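Local coordinates for probable protein phosphatase 2C 50 (Oryza sativa subsp. japonica, PDB 5ZCG) that probably removes phosphate from serine and threonine residues of target proteins as a magnesium-dependent phosphatase of the PP2C family, at residues A19-L33 with N70-L84. The protein carries 5 engineered substitutions. Numbering follows the deposited sequence.
Engineered in segment 70-84: Ala82 (natural residue Glu), Ala83 (natural residue Glu).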
loop_
_atom_site.group_PDB
_atom_site.type_symbol
_atom_site.label_atom_id
_atom_site.label_comp_id
_atom_site.label_asym_id
_atom_site.label_seq_id
_atom_site.Cartn_x
_atom_site.Cartn_y
_atom_site.Cartn_z
ATOM N N ALA A 19 -7.265 3.921 7.015
ATOM C CA ALA A 19 -7.093 4.268 8.417
ATOM C C ALA A 19 -6.619 5.710 8.500
ATOM O O ALA A 19 -6.111 6.279 7.527
ATOM C CB ALA A 19 -6.098 3.336 9.124
ATOM N N SER A 20 -6.782 6.300 9.682
ATOM C CA SER A 20 -6.373 7.681 9.873
ATOM C C SER A 20 -5.912 7.880 11.309
ATOM O O SER A 20 -6.250 7.107 12.209
ATOM C CB SER A 20 -7.509 8.648 9.524
ATOM O OG SER A 20 -8.544 8.573 10.485
ATOM N N ALA A 21 -5.127 8.932 11.508
ATOM C CA ALA A 21 -4.596 9.270 12.820
ATOM C C ALA A 21 -4.620 10.778 12.999
ATOM O O ALA A 21 -4.339 11.524 12.056
ATOM C CB ALA A 21 -3.163 8.751 13.007
ATOM N N ALA A 22 -4.960 11.213 14.211
ATOM C CA ALA A 22 -4.897 12.616 14.599
ATOM C C ALA A 22 -4.474 12.655 16.060
ATOM O O ALA A 22 -5.268 12.331 16.948
ATOM C CB ALA A 22 -6.237 13.317 14.391
ATOM N N VAL A 23 -3.223 13.023 16.305
ATOM C CA VAL A 23 -2.619 12.980 17.627
ATOM C C VAL A 23 -2.140 14.382 17.988
ATOM O O VAL A 23 -1.113 14.846 17.497
ATOM C CB VAL A 23 -1.452 11.974 17.680
ATOM C CG1 VAL A 23 -1.110 11.648 19.119
ATOM C CG2 VAL A 23 -1.806 10.707 16.907
ATOM N N PRO A 24 -2.897 15.101 18.815
ATOM C CA PRO A 24 -2.400 16.379 19.337
ATOM C C PRO A 24 -1.213 16.174 20.263
ATOM O O PRO A 24 -1.121 15.172 20.978
ATOM C CB PRO A 24 -3.604 16.943 20.104
ATOM C CG PRO A 24 -4.801 16.229 19.522
ATOM C CD PRO A 24 -4.310 14.864 19.156
ATOM N N ARG A 25 -0.308 17.156 20.246
ATOM C CA ARG A 25 0.860 17.196 21.129
ATOM C C ARG A 25 1.590 15.855 21.177
ATOM O O ARG A 25 1.993 15.378 22.240
ATOM C CB ARG A 25 0.455 17.644 22.535
ATOM C CG ARG A 25 -0.172 19.030 22.582
ATOM C CD ARG A 25 -0.900 19.277 23.900
ATOM N NE ARG A 25 -2.017 18.353 24.094
ATOM C CZ ARG A 25 -3.261 18.576 23.676
ATOM N NH1 ARG A 25 -3.567 19.697 23.032
ATOM N NH2 ARG A 25 -4.206 17.674 23.905
ATOM N N PHE A 26 1.763 15.238 20.004
ATOM C CA PHE A 26 2.371 13.915 19.940
ATOM C C PHE A 26 3.867 13.957 20.219
ATOM O O PHE A 26 4.450 12.927 20.575
ATOM C CB PHE A 26 2.105 13.275 18.569
ATOM C CG PHE A 26 3.155 13.588 17.535
ATOM C CD1 PHE A 26 3.201 14.836 16.931
ATOM C CD2 PHE A 26 4.104 12.636 17.175
ATOM C CE1 PHE A 26 4.170 15.136 15.985
ATOM C CE2 PHE A 26 5.079 12.925 16.228
ATOM C CZ PHE A 26 5.115 14.178 15.635
ATOM N N ALA A 27 4.495 15.118 20.064
ATOM C CA ALA A 27 5.937 15.235 20.222
ATOM C C ALA A 27 6.299 16.704 20.357
ATOM O O ALA A 27 5.472 17.597 20.147
ATOM C CB ALA A 27 6.689 14.607 19.038
ATOM N N ASP A 28 7.557 16.935 20.707
ATOM C CA ASP A 28 8.174 18.249 20.654
ATOM C C ASP A 28 9.076 18.283 19.430
ATOM O O ASP A 28 9.816 17.327 19.176
ATOM C CB ASP A 28 8.984 18.540 21.919
ATOM C CG ASP A 28 8.114 18.956 23.094
ATOM O OD1 ASP A 28 6.928 19.285 22.879
ATOM O OD2 ASP A 28 8.627 18.970 24.233
ATOM N N VAL A 29 8.965 19.338 18.633
ATOM C CA VAL A 29 9.831 19.463 17.465
ATOM C C VAL A 29 11.141 20.095 17.918
ATOM O O VAL A 29 11.120 21.162 18.547
ATOM C CB VAL A 29 9.161 20.292 16.359
ATOM C CG1 VAL A 29 10.196 20.801 15.361
ATOM C CG2 VAL A 29 8.109 19.459 15.661
ATOM N N PRO A 30 12.291 19.482 17.639
ATOM C CA PRO A 30 13.564 20.159 17.922
ATOM C C PRO A 30 13.673 21.428 17.093
ATOM O O PRO A 30 13.615 21.395 15.861
ATOM C CB PRO A 30 14.620 19.121 17.524
ATOM C CG PRO A 30 13.887 17.806 17.492
ATOM C CD PRO A 30 12.488 18.138 17.079
ATOM N N VAL A 31 13.839 22.557 17.783
ATOM C CA VAL A 31 13.870 23.845 17.103
ATOM C C VAL A 31 15.100 23.962 16.211
ATOM O O VAL A 31 15.090 24.727 15.239
ATOM C CB VAL A 31 13.772 24.972 18.152
ATOM C CG1 VAL A 31 13.896 26.347 17.511
ATOM C CG2 VAL A 31 12.448 24.857 18.900
ATOM N N ARG A 32 16.152 23.190 16.500
ATOM C CA ARG A 32 17.322 23.125 15.632
ATOM C C ARG A 32 16.998 22.563 14.252
ATOM O O ARG A 32 17.872 22.571 13.382
ATOM C CB ARG A 32 18.428 22.290 16.291
ATOM C CG ARG A 32 19.032 22.935 17.542
ATOM C CD ARG A 32 20.450 23.423 17.292
ATOM N NE ARG A 32 21.404 22.319 17.315
ATOM C CZ ARG A 32 22.333 22.110 16.387
ATOM N NH1 ARG A 32 22.444 22.937 15.354
ATOM N NH2 ARG A 32 23.157 21.075 16.494
ATOM N N LEU A 33 15.791 22.038 14.041
ATOM C CA LEU A 33 15.343 21.684 12.700
ATOM C C LEU A 33 14.676 22.846 11.971
ATOM O O LEU A 33 14.377 22.719 10.780
ATOM C CB LEU A 33 14.371 20.499 12.753
ATOM C CG LEU A 33 14.969 19.167 13.211
ATOM C CD1 LEU A 33 13.881 18.108 13.368
ATOM C CD2 LEU A 33 16.054 18.704 12.247
ATOM N N ASN A 70 -3.792 -0.031 9.646
ATOM C CA ASN A 70 -4.057 0.100 11.076
ATOM C C ASN A 70 -2.766 0.129 11.878
ATOM O O ASN A 70 -2.645 0.891 12.852
ATOM C CB ASN A 70 -4.946 -1.049 11.553
ATOM C CG ASN A 70 -6.368 -0.927 11.051
ATOM O OD1 ASN A 70 -6.793 0.142 10.621
ATOM N ND2 ASN A 70 -7.108 -2.026 11.098
ATOM N N TYR A 71 -1.791 -0.691 11.484
ATOM C CA TYR A 71 -0.500 -0.656 12.158
ATOM C C TYR A 71 0.151 0.713 12.004
ATOM O O TYR A 71 0.758 1.227 12.950
ATOM C CB TYR A 71 0.416 -1.753 11.616
ATOM C CG TYR A 71 1.648 -1.946 12.467
ATOM C CD1 TYR A 71 1.603 -2.717 13.622
ATOM C CD2 TYR A 71 2.849 -1.335 12.131
ATOM C CE1 TYR A 71 2.719 -2.882 14.410
ATOM C CE2 TYR A 71 3.979 -1.496 12.918
ATOM C CZ TYR A 71 3.905 -2.274 14.052
ATOM O OH TYR A 71 5.016 -2.434 14.836
ATOM N N CYS A 72 0.028 1.324 10.823
ATOM C CA CYS A 72 0.579 2.662 10.635
ATOM C C CYS A 72 -0.122 3.660 11.542
ATOM O O CYS A 72 0.534 4.451 12.235
ATOM C CB CYS A 72 0.467 3.081 9.174
ATOM S SG CYS A 72 1.635 2.247 8.078
ATOM N N ARG A 73 -1.462 3.600 11.579
ATOM C CA ARG A 73 -2.235 4.472 12.458
ATOM C C ARG A 73 -1.768 4.371 13.905
ATOM O O ARG A 73 -1.728 5.375 14.624
ATOM C CB ARG A 73 -3.729 4.139 12.362
ATOM C CG ARG A 73 -4.574 4.778 13.458
ATOM C CD ARG A 73 -5.991 4.208 13.518
ATOM N NE ARG A 73 -6.020 2.853 14.058
ATOM C CZ ARG A 73 -6.828 1.888 13.625
ATOM N NH1 ARG A 73 -7.685 2.124 12.639
ATOM N NH2 ARG A 73 -6.778 0.686 14.182
ATOM N N GLU A 74 -1.425 3.164 14.357
ATOM C CA GLU A 74 -1.042 2.988 15.755
ATOM C C GLU A 74 0.438 3.249 16.029
ATOM O O GLU A 74 0.790 3.587 17.165
ATOM C CB GLU A 74 -1.394 1.573 16.231
ATOM C CG GLU A 74 -2.865 1.211 16.058
ATOM C CD GLU A 74 -3.747 1.782 17.159
ATOM O OE1 GLU A 74 -4.978 1.576 17.106
ATOM O OE2 GLU A 74 -3.210 2.437 18.077
ATOM N N ARG A 75 1.312 3.120 15.030
ATOM C CA ARG A 75 2.749 3.100 15.284
ATOM C C ARG A 75 3.529 4.287 14.738
ATOM O O ARG A 75 4.588 4.604 15.292
ATOM C CB ARG A 75 3.370 1.818 14.716
ATOM C CG ARG A 75 3.277 0.630 15.655
ATOM C CD ARG A 75 3.991 0.899 16.971
ATOM N NE ARG A 75 5.437 0.763 16.852
ATOM C CZ ARG A 75 6.276 0.853 17.879
ATOM N NH1 ARG A 75 5.806 1.080 19.098
ATOM N NH2 ARG A 75 7.583 0.716 17.690
ATOM N N ILE A 76 3.099 4.904 13.632
ATOM C CA ILE A 76 3.951 5.916 13.015
ATOM C C ILE A 76 4.182 7.075 13.974
ATOM O O ILE A 76 5.309 7.561 14.111
ATOM C CB ILE A 76 3.369 6.401 11.679
ATOM C CG1 ILE A 76 3.654 5.375 10.582
ATOM C CG2 ILE A 76 3.976 7.752 11.310
ATOM C CD1 ILE A 76 3.302 5.855 9.197
ATOM N N HIS A 77 3.128 7.538 14.653
ATOM C CA HIS A 77 3.306 8.700 15.518
ATOM C C HIS A 77 4.195 8.376 16.711
ATOM O O HIS A 77 4.958 9.238 17.155
ATOM C CB HIS A 77 1.956 9.261 15.981
ATOM C CG HIS A 77 1.245 8.416 16.991
ATOM N ND1 HIS A 77 0.340 7.437 16.638
ATOM C CD2 HIS A 77 1.276 8.431 18.344
ATOM C CE1 HIS A 77 -0.143 6.872 17.730
ATOM N NE2 HIS A 77 0.409 7.456 18.779
ATOM N N VAL A 78 4.151 7.135 17.205
ATOM C CA VAL A 78 4.996 6.738 18.329
ATOM C C VAL A 78 6.458 6.678 17.899
ATOM O O VAL A 78 7.352 7.229 18.568
ATOM C CB VAL A 78 4.531 5.379 18.886
ATOM C CG1 VAL A 78 5.427 4.932 20.055
ATOM C CG2 VAL A 78 3.062 5.426 19.292
ATOM N N VAL A 79 6.719 6.028 16.760
ATOM C CA VAL A 79 8.086 5.926 16.257
ATOM C C VAL A 79 8.632 7.308 15.926
ATOM O O VAL A 79 9.787 7.626 16.239
ATOM C CB VAL A 79 8.149 4.976 15.045
ATOM C CG1 VAL A 79 9.531 5.008 14.404
ATOM C CG2 VAL A 79 7.802 3.558 15.470
ATOM N N LEU A 80 7.804 8.166 15.321
ATOM C CA LEU A 80 8.256 9.508 14.979
ATOM C C LEU A 80 8.540 10.334 16.228
ATOM O O LEU A 80 9.521 11.085 16.262
ATOM C CB LEU A 80 7.227 10.211 14.106
ATOM C CG LEU A 80 7.671 11.583 13.597
ATOM C CD1 LEU A 80 8.911 11.452 12.735
ATOM C CD2 LEU A 80 6.559 12.242 12.817
ATOM N N SER A 81 7.699 10.216 17.264
ATOM C CA SER A 81 7.940 10.979 18.484
ATOM C C SER A 81 9.259 10.570 19.126
ATOM O O SER A 81 10.072 11.426 19.503
ATOM C CB SER A 81 6.787 10.782 19.463
ATOM O OG SER A 81 6.857 11.737 20.505
ATOM N N ALA A 82 9.495 9.256 19.242
ATOM C CA ALA A 82 10.754 8.781 19.815
ATOM C C ALA A 82 11.950 9.221 18.976
ATOM O O ALA A 82 12.986 9.632 19.522
ATOM C CB ALA A 82 10.729 7.259 19.953
ATOM N N ALA A 83 11.831 9.142 17.648
ATOM C CA ALA A 83 12.935 9.540 16.779
ATOM C C ALA A 83 13.216 11.032 16.890
ATOM O O ALA A 83 14.379 11.451 16.860
ATOM C CB ALA A 83 12.631 9.156 15.327
ATOM N N LEU A 84 12.170 11.846 17.037
ATOM C CA LEU A 84 12.367 13.285 17.189
ATOM C C LEU A 84 13.053 13.610 18.510
ATOM O O LEU A 84 13.925 14.488 18.562
ATOM C CB LEU A 84 11.028 14.014 17.082
ATOM C CG LEU A 84 10.486 14.154 15.656
ATOM C CD1 LEU A 84 9.065 14.692 15.662
ATOM C CD2 LEU A 84 11.399 15.049 14.831
HETATM O O HOH W 1 -8.652 4.708 11.531
HETATM O O HOH W 2 9.279 13.919 20.851
#
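Phe26 overlaps Leu80 and Leu84 with the far end of its ring: CZ lies 3.7 Å from Leu80 CD2 and 4.0 Å from Leu84 CD1. The side chains of Phe26 and Leu84 meet at about a right angle, while the carbonyl O of His77 sits at the ring edge, in plane, 3.5 Å from Phe26 CD2. One ring face is covered by its own neighbour, Ala27 CB. Phe26 CB already points at the helix, and a chi1 of 90°, with CG between the backbone N and the carbonyl carbon, places the ring against Leu80 and Leu84. Replacing the ring with the single methyl of an alanine is likely to open a gap beside Leu80 CD2 and Leu84 CD1. Next to the ring, Ser81 OG donates to Phe26 O over 2.7 Å, tilted 17° from the carbonyl plane. A classic beta bulge sets Phe26 and Ala27 together opposite Ala54 of the antiparallel strand 53-63. PP2C is a beta-sandwich of two antiparallel sheets flanked by helices, and helix 67-91 packs along the outer face of the sheet containing strand 18-28; the axes of 19-23 and 70-84 cross at only -21°. Towards the N-terminal end of the helix segment, Val23 CG2 makes a CH-pi contact over one His77 face, 3.9 Å from the ring centroid; Val78 CG2 covers the opposite face. Further along, the methylenes of Arg73 lie against Ser20 O, and a water accepts from both Arg73 NH1 and Ser20 N, bridging helix and strand. At the other extremity, Leu84 CD2 meets Pro30 CD at 4.0 Å and Leu33 CD1 at 4.2 Å.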